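Local structure of type I modular polyketide synthase (Streptomyces albus subsp. albus, 6IYT) at residues Ser319-Asp325 with Phe367-Pro373; His328-Leu332 with Ala363-Phe367. The protein probably loads an extender unit, likely ethylmalonyl from its coenzyme A thioester, onto the polyketide synthase that builds salinomycin. All coordinates share one frame; numbering follows the deposited sequence.

Contact 1. Residues Ser319-Asp325 with Phe367-Pro373; sequences SHCAQVD and FENCRRP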
loop_
_atom_site.group_PDB
_atom_site.type_symbol
_atom_site.label_atom_id
_atom_site.label_comp_id
_atom_site.label_asym_id
_atom_site.label_seq_id
_atom_site.Cartn_x
_atom_site.Cartn_y
_atom_site.Cartn_z
ATOM N N SER A 319 -15.548 -9.078 11.176
ATOM C CA SER A 319 -15.089 -10.190 10.367
ATOM C C SER A 319 -13.995 -10.929 11.134
ATOM O O SER A 319 -13.599 -10.515 12.230
ATOM C CB SER A 319 -14.561 -9.681 9.011
ATOM O OG SER A 319 -13.820 -8.494 9.193
ATOM N N HIS A 320 -13.591 -12.071 10.624
ATOM C CA HIS A 320 -12.452 -12.798 11.160
ATOM C C HIS A 320 -12.740 -13.331 12.568
ATOM O O HIS A 320 -11.839 -13.463 13.383
ATOM C CB HIS A 320 -11.190 -11.908 11.170
ATOM C CG HIS A 320 -10.825 -11.384 9.822
ATOM N ND1 HIS A 320 -10.487 -12.219 8.782
ATOM C CD2 HIS A 320 -10.956 -10.149 9.280
ATOM C CE1 HIS A 320 -10.319 -11.506 7.680
ATOM N NE2 HIS A 320 -10.662 -10.265 7.939
ATOM N N CYS A 321 -13.996 -13.612 12.829
ATOM C CA CYS A 321 -14.416 -14.304 14.030
ATOM C C CYS A 321 -15.747 -15.016 13.766
ATOM O O CYS A 321 -16.238 -15.016 12.629
ATOM C CB CYS A 321 -14.547 -13.312 15.192
ATOM S SG CYS A 321 -15.927 -12.198 15.024
ATOM N N ALA A 322 -16.296 -15.667 14.798
ATOM C CA ALA A 322 -17.504 -16.492 14.639
ATOM C C ALA A 322 -18.742 -15.716 14.197
ATOM O O ALA A 322 -19.729 -16.311 13.775
ATOM C CB ALA A 322 -17.801 -17.230 15.940
ATOM N N GLN A 323 -18.710 -14.392 14.286
ATOM C CA GLN A 323 -19.843 -13.583 13.763
ATOM C C GLN A 323 -20.103 -13.828 12.298
ATOM O O GLN A 323 -21.222 -13.629 11.834
ATOM C CB GLN A 323 -19.631 -12.085 13.983
ATOM C CG GLN A 323 -19.764 -11.665 15.446
ATOM C CD GLN A 323 -19.990 -10.163 15.627
ATOM O OE1 GLN A 323 -20.581 -9.474 14.756
ATOM N NE2 GLN A 323 -19.550 -9.646 16.769
ATOM N N VAL A 324 -19.088 -14.262 11.565
ATOM C CA VAL A 324 -19.293 -14.505 10.156
ATOM C C VAL A 324 -19.838 -15.909 9.878
ATOM O O VAL A 324 -20.349 -16.151 8.806
ATOM C CB VAL A 324 -18.054 -14.225 9.291
ATOM C CG1 VAL A 324 -17.485 -12.844 9.585
ATOM C CG2 VAL A 324 -17.015 -15.259 9.488
ATOM N N ASP A 325 -19.848 -16.797 10.877
ATOM C CA ASP A 325 -20.381 -18.142 10.627
ATOM C C ASP A 325 -21.834 -18.181 10.122
ATOM O O ASP A 325 -22.150 -18.959 9.221
ATOM C CB ASP A 325 -20.200 -19.061 11.823
ATOM C CG ASP A 325 -18.774 -19.580 11.940
ATOM O OD1 ASP A 325 -18.143 -19.877 10.885
ATOM O OD2 ASP A 325 -18.269 -19.658 13.066
ATOM N N PHE A 367 -15.028 -17.158 1.555
ATOM C CA PHE A 367 -15.567 -17.343 2.879
ATOM C C PHE A 367 -14.458 -17.480 3.931
ATOM O O PHE A 367 -14.473 -16.799 4.931
ATOM C CB PHE A 367 -16.485 -18.537 2.973
ATOM C CG PHE A 367 -16.952 -18.805 4.377
ATOM C CD1 PHE A 367 -17.861 -17.955 4.975
ATOM C CD2 PHE A 367 -16.329 -19.757 5.149
ATOM C CE1 PHE A 367 -18.204 -18.111 6.317
ATOM C CE2 PHE A 367 -16.708 -19.969 6.486
ATOM C CZ PHE A 367 -17.638 -19.127 7.067
ATOM N N GLU A 368 -13.492 -18.360 3.688
ATOM C CA GLU A 368 -12.389 -18.542 4.635
ATOM C C GLU A 368 -11.627 -17.232 4.834
ATOM O O GLU A 368 -11.225 -16.895 5.950
ATOM C CB GLU A 368 -11.441 -19.624 4.137
ATOM C CG GLU A 368 -12.037 -21.029 4.118
ATOM C CD GLU A 368 -12.398 -21.534 5.494
ATOM O OE1 GLU A 368 -11.510 -21.499 6.393
ATOM O OE2 GLU A 368 -13.554 -22.034 5.662
ATOM N N ASN A 369 -11.449 -16.478 3.755
ATOM C CA ASN A 369 -10.754 -15.185 3.843
ATOM C C ASN A 369 -11.417 -14.225 4.842
ATOM O O ASN A 369 -10.717 -13.535 5.584
ATOM C CB ASN A 369 -10.656 -14.563 2.470
ATOM C CG ASN A 369 -10.283 -13.104 2.508
ATOM O OD1 ASN A 369 -11.174 -12.216 2.594
ATOM N ND2 ASN A 369 -9.021 -12.825 2.324
ATOM N N CYS A 370 -12.750 -14.233 4.935
ATOM C CA CYS A 370 -13.405 -13.342 5.880
ATOM C C CYS A 370 -13.736 -13.975 7.220
ATOM O O CYS A 370 -13.977 -13.274 8.182
ATOM C CB CYS A 370 -14.617 -12.687 5.277
ATOM S SG CYS A 370 -16.008 -13.758 4.947
ATOM N N ARG A 371 -13.560 -15.283 7.326
ATOM C CA ARG A 371 -13.818 -16.002 8.594
ATOM C C ARG A 371 -12.586 -16.209 9.425
ATOM O O ARG A 371 -12.625 -16.070 10.658
ATOM C CB ARG A 371 -14.495 -17.352 8.304
ATOM C CG ARG A 371 -14.641 -18.247 9.526
ATOM C CD ARG A 371 -15.587 -17.668 10.563
ATOM N NE ARG A 371 -15.626 -18.472 11.802
ATOM C CZ ARG A 371 -14.784 -18.340 12.836
ATOM N NH1 ARG A 371 -14.980 -19.069 13.938
ATOM N NH2 ARG A 371 -13.741 -17.520 12.791
ATOM N N ARG A 372 -11.501 -16.604 8.798
ATOM C CA ARG A 372 -10.290 -16.955 9.539
ATOM C C ARG A 372 -9.525 -15.715 9.944
ATOM O O ARG A 372 -9.430 -14.765 9.171
ATOM C CB ARG A 372 -9.408 -17.846 8.715
ATOM C CG ARG A 372 -10.109 -19.103 8.225
ATOM C CD ARG A 372 -9.916 -20.278 9.188
ATOM N NE ARG A 372 -10.914 -20.319 10.249
ATOM C CZ ARG A 372 -12.109 -20.913 10.140
ATOM N NH1 ARG A 372 -12.929 -20.967 11.188
ATOM N NH2 ARG A 372 -12.493 -21.430 8.991
ATOM N N PRO A 373 -8.866 -15.771 11.099
ATOM C CA PRO A 373 -7.829 -14.767 11.431
ATOM C C PRO A 373 -6.790 -14.631 10.343
ATOM O O PRO A 373 -6.436 -15.614 9.672
ATOM C CB PRO A 373 -7.189 -15.323 12.726
ATOM C CG PRO A 373 -7.580 -16.767 12.761
ATOM C CD PRO A 373 -8.932 -16.843 12.107
#
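The imidazole of His-320 lies against the C-terminal end of helix 363-371, where one backbone carbonyl binds it and two others lie close. ND1 of His-320 donates to Arg-372 O at 2.8 Å; the acceptor lies near the ring plane, whereas the donor sits above the carbonyl plane. Asn-369 O approaches the same edge, 2.9 Å from His-320 CE1, and Cys-370 O stands over one ring face, toward its rim. Cys-370 O also accepts a hydrogen bond from the backbone N of His-320 at 2.7 Å, so separate bonds anchor main chain and ring. With CG beside its own N (chi1 -58°), the ring can present ND1 to the helix end and NE2 to Ser-213 OG, its hydrogen-bond partner. Farther out, Arg-371 bends at chi2 (66°) and reaches back to Asp-325. NE of Arg-371 forms a salt bridge with OD1 of Asp-325 at 3.0 Å, through weak hydrogen bonds, the carboxylate and guanidinium planes standing 62° apart. One face of this guanidinium rests on the backbone of Cys-321 and Ala-322; Arg-372 NH1 lies over the centre of the other. Asn-369 accepts from Arg-238 NH1 through OD1, and its ND2 hydrogen-bonds to Ser-213 O, tying the helix to the residue His-320 meets. Ser-213 sits in a GxSxG sequence that fits a nucleophile elbow, so the arrangement is consistent with the Ser-His catalytic dyad of malonyl-transferase-type acyltransferases.

Contact 2. Residues His328-Leu332 with Ala363-Phe367; sequences HERIL and ASYWF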
loop_
_atom_site.group_PDB
_atom_site.type_symbol
_atom_site.label_atom_id
_atom_site.label_comp_id
_atom_site.label_asym_id
_atom_site.label_seq_id
_atom_site.Cartn_x
_atom_site.Cartn_y
_atom_site.Cartn_z
ATOM N N HIS A 328 -22.242 -17.922 6.327
ATOM C CA HIS A 328 -21.525 -18.858 5.472
ATOM C C HIS A 328 -22.320 -19.215 4.211
ATOM O O HIS A 328 -21.811 -19.116 3.089
ATOM C CB HIS A 328 -21.241 -20.108 6.269
ATOM C CG HIS A 328 -20.294 -21.048 5.609
ATOM N ND1 HIS A 328 -19.821 -22.179 6.241
ATOM C CD2 HIS A 328 -19.755 -21.052 4.370
ATOM C CE1 HIS A 328 -18.983 -22.807 5.436
ATOM N NE2 HIS A 328 -18.959 -22.164 4.278
ATOM N N GLU A 329 -23.527 -19.717 4.400
ATOM C CA GLU A 329 -24.361 -20.172 3.269
ATOM C C GLU A 329 -24.633 -19.033 2.261
ATOM O O GLU A 329 -24.552 -19.226 1.030
ATOM C CB GLU A 329 -25.679 -20.741 3.795
ATOM C CG GLU A 329 -25.520 -22.088 4.470
ATOM C CD GLU A 329 -24.730 -22.020 5.772
ATOM O OE1 GLU A 329 -23.866 -22.919 5.975
ATOM O OE2 GLU A 329 -24.983 -21.084 6.581
ATOM N N ARG A 330 -24.938 -17.863 2.784
ATOM C CA ARG A 330 -25.188 -16.704 1.935
ATOM C C ARG A 330 -23.947 -16.285 1.126
ATOM O O ARG A 330 -24.041 -15.890 -0.013
ATOM C CB ARG A 330 -25.740 -15.541 2.757
ATOM C CG ARG A 330 -27.157 -15.782 3.197
ATOM C CD ARG A 330 -27.597 -14.829 4.284
ATOM N NE ARG A 330 -27.978 -13.538 3.749
ATOM C CZ ARG A 330 -28.468 -12.563 4.502
ATOM N NH1 ARG A 330 -28.621 -12.749 5.792
ATOM N NH2 ARG A 330 -28.810 -11.415 3.948
ATOM N N ILE A 331 -22.790 -16.372 1.765
ATOM C CA ILE A 331 -21.566 -15.979 1.098
ATOM C C ILE A 331 -21.289 -16.920 -0.067
ATOM O O ILE A 331 -20.964 -16.472 -1.169
ATOM C CB ILE A 331 -20.371 -15.931 2.076
ATOM C CG1 ILE A 331 -20.509 -14.712 3.003
ATOM C CG2 ILE A 331 -19.060 -15.902 1.317
ATOM C CD1 ILE A 331 -19.715 -14.824 4.306
ATOM N N LEU A 332 -21.499 -18.221 0.133
ATOM C CA LEU A 332 -21.268 -19.192 -0.968
ATOM C C LEU A 332 -22.220 -18.960 -2.132
ATOM O O LEU A 332 -21.812 -19.005 -3.290
ATOM C CB LEU A 332 -21.368 -20.630 -0.482
ATOM C CG LEU A 332 -20.413 -21.103 0.596
ATOM C CD1 LEU A 332 -20.574 -22.594 0.837
ATOM C CD2 LEU A 332 -18.948 -20.790 0.241
ATOM N N ALA A 363 -15.406 -19.457 -4.250
ATOM C CA ALA A 363 -16.309 -18.922 -3.195
ATOM C C ALA A 363 -15.919 -19.401 -1.801
ATOM O O ALA A 363 -15.998 -18.625 -0.832
ATOM C CB ALA A 363 -17.748 -19.266 -3.491
ATOM N N SER A 364 -15.547 -20.681 -1.683
ATOM C CA SER A 364 -15.129 -21.248 -0.388
ATOM C C SER A 364 -13.914 -20.537 0.161
ATOM O O SER A 364 -13.806 -20.266 1.382
ATOM C CB SER A 364 -14.837 -22.751 -0.511
ATOM O OG SER A 364 -16.060 -23.477 -0.513
ATOM N N TYR A 365 -12.998 -20.199 -0.719
ATOM C CA TYR A 365 -11.830 -19.383 -0.306
ATOM C C TYR A 365 -12.234 -18.021 0.230
ATOM O O TYR A 365 -11.729 -17.597 1.243
ATOM C CB TYR A 365 -10.858 -19.207 -1.440
ATOM C CG TYR A 365 -9.602 -18.528 -1.009
ATOM C CD1 TYR A 365 -8.567 -19.251 -0.413
ATOM C CD2 TYR A 365 -9.487 -17.149 -1.070
ATOM C CE1 TYR A 365 -7.440 -18.613 0.081
ATOM C CE2 TYR A 365 -8.392 -16.496 -0.525
ATOM C CZ TYR A 365 -7.323 -17.234 -0.073
ATOM O OH TYR A 365 -6.269 -16.594 0.496
ATOM N N TRP A 366 -13.148 -17.339 -0.446
ATOM C CA TRP A 366 -13.539 -16.020 -0.027
ATOM C C TRP A 366 -14.369 -16.028 1.259
ATOM O O TRP A 366 -14.218 -15.128 2.082
ATOM C CB TRP A 366 -14.239 -15.270 -1.128
ATOM C CG TRP A 366 -13.339 -14.983 -2.280
ATOM C CD1 TRP A 366 -13.400 -15.548 -3.524
ATOM C CD2 TRP A 366 -12.127 -14.222 -2.244
ATOM N NE1 TRP A 366 -12.307 -15.198 -4.259
ATOM C CE2 TRP A 366 -11.476 -14.424 -3.484
ATOM C CE3 TRP A 366 -11.465 -13.510 -1.244
ATOM C CZ2 TRP A 366 -10.256 -13.856 -3.781
ATOM C CZ3 TRP A 366 -10.241 -12.906 -1.549
ATOM C CH2 TRP A 366 -9.664 -13.063 -2.811
ATOM N N PHE A 367 -15.028 -17.158 1.555
ATOM C CA PHE A 367 -15.567 -17.343 2.879
ATOM C C PHE A 367 -14.458 -17.480 3.931
ATOM O O PHE A 367 -14.473 -16.799 4.931
ATOM C CB PHE A 367 -16.485 -18.537 2.973
ATOM C CG PHE A 367 -16.952 -18.805 4.377
ATOM C CD1 PHE A 367 -17.861 -17.955 4.975
ATOM C CD2 PHE A 367 -16.329 -19.757 5.149
ATOM C CE1 PHE A 367 -18.204 -18.111 6.317
ATOM C CE2 PHE A 367 -16.708 -19.969 6.486
ATOM C CZ PHE A 367 -17.638 -19.127 7.067
HETATM O O HOH W 1 -17.007 -22.939 2.440
#
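His-328 lays its imidazole flat over one face of the Phe-367 ring, the centroids 3.7 Å apart and the planes only 7° from parallel. In each residue CG is anti to the backbone N (chi1 -169° in His-328), which sends both rings into the gap between the two helices. The tight packing continues on the buried flank: Ile-331 puts CD1 at the edge of the phenyl ring, in its plane and 3.7 Å from Phe-367 CD1, while its CG2 branch touches CB of the same residue. One aromatic ring thus meets a flat partner on its face and a methyl at its rim.

Toward solvent the contacts become sparser. Leu-332 touches with a single branch, CD2, lying 3.8 Å from Ala-363 O and near CA of the exposed Ser-364. A water bridges the helices here, 2.8 Å from His-328 NE2 and 3.1 Å from Ser-364 OG, and it lies in the plane of the imidazole. The short helical segments run nearer antiparallel than parallel, at 137°, with axes 9.4 Å apart. Helix 228-245 packs beside both, Ile-331 touching its Leu-241 and Trp-366 its Arg-238; Trp-366 also packs against helix 215-223.

Overall arrangement
Both contacts use helix 363-371, and along the chain contact 2 is nested inside the loop closed by contact 1. Their centres lie about 10 Å apart, and the two contacts share Phe-367; Cys-370 SG also packs on Ile-331 CD1, 3.9 Å away. Both are partly buried, with six of twelve touching residues buried in contact 1 and two of six in contact 2. Contact 1 is largely polar, with carbonyls at the helix end beside a buried histidine at the probable active site, and a salt bridge farther along the loop. Contact 2, nearer the helix N-terminus, is mainly aromatic and aliphatic, with a hydrated margin. Two histidines illustrate how surroundings set the role: one is held by hydrogen bonds, the other mostly by stacking.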